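Local coordinates for protein allergen Bos d 2 (Bos taurus, PDB 4WFV) that probably carries pheromones, as a secreted lipocalin of the odorant-binding kind, and is a major allergen of cattle dander, at residues Asp24-Ile29 against Asn142-Asn147. Residues are numbered along the deposited sequence; the frame is centred on the assembly and turned at random.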
loop_
_atom_site.group_PDB
_atom_site.type_symbol
_atom_site.label_atom_id
_atom_site.label_comp_id
_atom_site.label_asym_id
_atom_site.label_seq_id
_atom_site.Cartn_x
_atom_site.Cartn_y
_atom_site.Cartn_z
ATOM N N ASP A 24 -6.037 -0.860 -11.402
ATOM C CA ASP A 24 -6.768 -0.925 -12.658
ATOM C C ASP A 24 -6.125 -0.014 -13.699
ATOM O O ASP A 24 -6.116 -0.344 -14.884
ATOM C CB ASP A 24 -8.285 -0.708 -12.479
ATOM C CG ASP A 24 -8.649 0.592 -11.764
ATOM O OD1 ASP A 24 -7.771 1.406 -11.417
ATOM O OD2 ASP A 24 -9.866 0.811 -11.589
ATOM N N ASN A 25 -5.559 1.108 -13.259
ATOM C CA ASN A 25 -4.761 1.965 -14.133
ATOM C C ASN A 25 -3.285 1.682 -13.918
ATOM O O ASN A 25 -2.662 2.241 -13.014
ATOM C CB ASN A 25 -5.059 3.440 -13.847
ATOM C CG ASN A 25 -6.474 3.822 -14.210
ATOM O OD1 ASN A 25 -7.009 3.358 -15.216
ATOM N ND2 ASN A 25 -7.089 4.660 -13.397
ATOM N N LYS A 26 -2.734 0.785 -14.728
ATOM C CA LYS A 26 -1.381 0.290 -14.487
ATOM C C LYS A 26 -0.332 1.392 -14.473
ATOM O O LYS A 26 0.655 1.294 -13.749
ATOM C CB LYS A 26 -1.002 -0.800 -15.493
ATOM C CG LYS A 26 0.375 -1.402 -15.251
ATOM C CD LYS A 26 0.645 -2.617 -16.133
ATOM C CE LYS A 26 0.820 -2.226 -17.590
ATOM N NZ LYS A 26 1.201 -3.414 -18.415
ATOM N N ASP A 27 -0.539 2.439 -15.267
ATOM C CA ASP A 27 0.460 3.498 -15.387
ATOM C C ASP A 27 0.770 4.157 -14.049
ATOM O O ASP A 27 1.856 4.686 -13.868
ATOM C CB ASP A 27 0.040 4.550 -16.420
ATOM C CG ASP A 27 -1.250 5.232 -16.055
ATOM O OD1 ASP A 27 -2.311 4.596 -16.188
ATOM O OD2 ASP A 27 -1.209 6.399 -15.625
ATOM N N LYS A 28 -0.179 4.117 -13.112
ATOM C CA LYS A 28 0.042 4.718 -11.797
ATOM C C LYS A 28 1.081 3.979 -10.955
ATOM O O LYS A 28 1.677 4.583 -10.062
ATOM C CB LYS A 28 -1.259 4.787 -11.002
ATOM C CG LYS A 28 -2.306 5.722 -11.586
ATOM C CD LYS A 28 -1.877 7.174 -11.436
ATOM C CE LYS A 28 -2.966 8.143 -11.919
ATOM N NZ LYS A 28 -2.586 9.569 -11.677
ATOM N N ILE A 29 1.275 2.685 -11.219
ATOM C CA ILE A 29 2.121 1.854 -10.357
ATOM C C ILE A 29 3.344 1.226 -11.026
ATOM O O ILE A 29 4.085 0.504 -10.382
ATOM C CB ILE A 29 1.310 0.729 -9.669
ATOM C CG1 ILE A 29 0.700 -0.232 -10.711
ATOM C CG2 ILE A 29 0.250 1.325 -8.757
ATOM C CD1 ILE A 29 0.267 -1.576 -10.096
ATOM N N ASN A 142 -5.705 -8.731 -11.379
ATOM C CA ASN A 142 -4.462 -9.413 -11.052
ATOM C C ASN A 142 -3.465 -9.405 -12.206
ATOM O O ASN A 142 -2.264 -9.565 -12.001
ATOM C CB ASN A 142 -4.752 -10.816 -10.527
ATOM C CG ASN A 142 -5.305 -10.777 -9.128
ATOM O OD1 ASN A 142 -4.715 -10.161 -8.246
ATOM N ND2 ASN A 142 -6.457 -11.392 -8.918
ATOM N N GLU A 143 -3.963 -9.186 -13.416
ATOM C CA GLU A 143 -3.118 -9.065 -14.591
ATOM C C GLU A 143 -2.176 -7.869 -14.475
ATOM O O GLU A 143 -1.151 -7.805 -15.142
ATOM C CB GLU A 143 -3.987 -8.934 -15.846
ATOM C CG GLU A 143 -4.796 -10.188 -16.186
ATOM C CD GLU A 143 -6.132 -10.293 -15.444
ATOM O OE1 GLU A 143 -6.438 -9.452 -14.569
ATOM O OE2 GLU A 143 -6.891 -11.235 -15.758
ATOM N N ASN A 144 -2.552 -6.911 -13.629
ATOM C CA ASN A 144 -1.748 -5.704 -13.455
ATOM C C ASN A 144 -0.866 -5.708 -12.205
ATOM O O ASN A 144 -0.357 -4.666 -11.798
ATOM C CB ASN A 144 -2.628 -4.452 -13.470
ATOM C CG ASN A 144 -3.128 -4.109 -14.866
ATOM O OD1 ASN A 144 -2.693 -4.704 -15.856
ATOM N ND2 ASN A 144 -4.037 -3.144 -14.951
ATOM N N ILE A 145 -0.655 -6.876 -11.613
ATOM C CA ILE A 145 0.243 -6.951 -10.468
ATOM C C ILE A 145 1.674 -6.627 -10.902
ATOM O O ILE A 145 2.138 -7.085 -11.955
ATOM C CB ILE A 145 0.221 -8.339 -9.802
ATOM C CG1 ILE A 145 -1.092 -8.564 -9.058
ATOM C CG2 ILE A 145 1.395 -8.475 -8.832
ATOM C CD1 ILE A 145 -1.272 -9.994 -8.533
ATOM N N GLU A 146 2.347 -5.812 -10.089
ATOM C CA GLU A 146 3.761 -5.467 -10.253
ATOM C C GLU A 146 4.489 -5.996 -9.026
ATOM O O GLU A 146 4.000 -5.843 -7.906
ATOM C CB GLU A 146 3.935 -3.935 -10.314
ATOM C CG GLU A 146 3.348 -3.247 -11.552
ATOM C CD GLU A 146 4.301 -3.263 -12.736
ATOM O OE1 GLU A 146 5.493 -2.941 -12.555
ATOM O OE2 GLU A 146 3.860 -3.587 -13.861
ATOM N N ASN A 147 5.643 -6.633 -9.221
ATOM C CA ASN A 147 6.487 -6.976 -8.084
ATOM C C ASN A 147 7.411 -5.800 -7.804
ATOM O O ASN A 147 8.321 -5.511 -8.578
ATOM C CB ASN A 147 7.291 -8.254 -8.320
ATOM C CG ASN A 147 8.134 -8.638 -7.112
ATOM O OD1 ASN A 147 8.843 -7.806 -6.544
ATOM N ND2 ASN A 147 8.045 -9.902 -6.699
#
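At one end of the lipocalin barrel, the loop that follows strand 17-23 packs against residues 142-147, which run into the short strand 146-147, with Lys26 and Ile29 meeting Asn144 and Glu146. CD1 of Ile29 sits nearly end-on beyond the carbonyl oxygen of Asn144, 3.6 Å from Asn144 O and 3.8 Å from Glu146 CG. Its CG1 branch stands between the backbone N and the carbonyl carbon (chi1 62°), a crowded position that turns the branch toward residues 142-147. Over one face of the Asn144 amide, Lys26 runs at about a right angle, its CB 3.9 Å from Asn144 ND2 and its CD 3.9 Å from Asn144 OD1. Asn144 ND2 is hydrogen-bonded to Ala23 O, at the end of strand 17-23. That strand pairs antiparallel with the edge strand 146-147 through backbone bonds between Ala21 and Glu146, and the contact lies beside this pairing. A bend at chi2 (-85°) swings the Glu146 carboxylate round to leave OE2 4.1 Å from Lys26 CD; its OE1 forms a salt bridge with Arg36 NH1, which also hydrogen-bonds to Ile29 O. Lys26 NZ remains 5.3 Å from Glu146 OE2, too far for a direct ion pair, though the opposite charges may attract weakly.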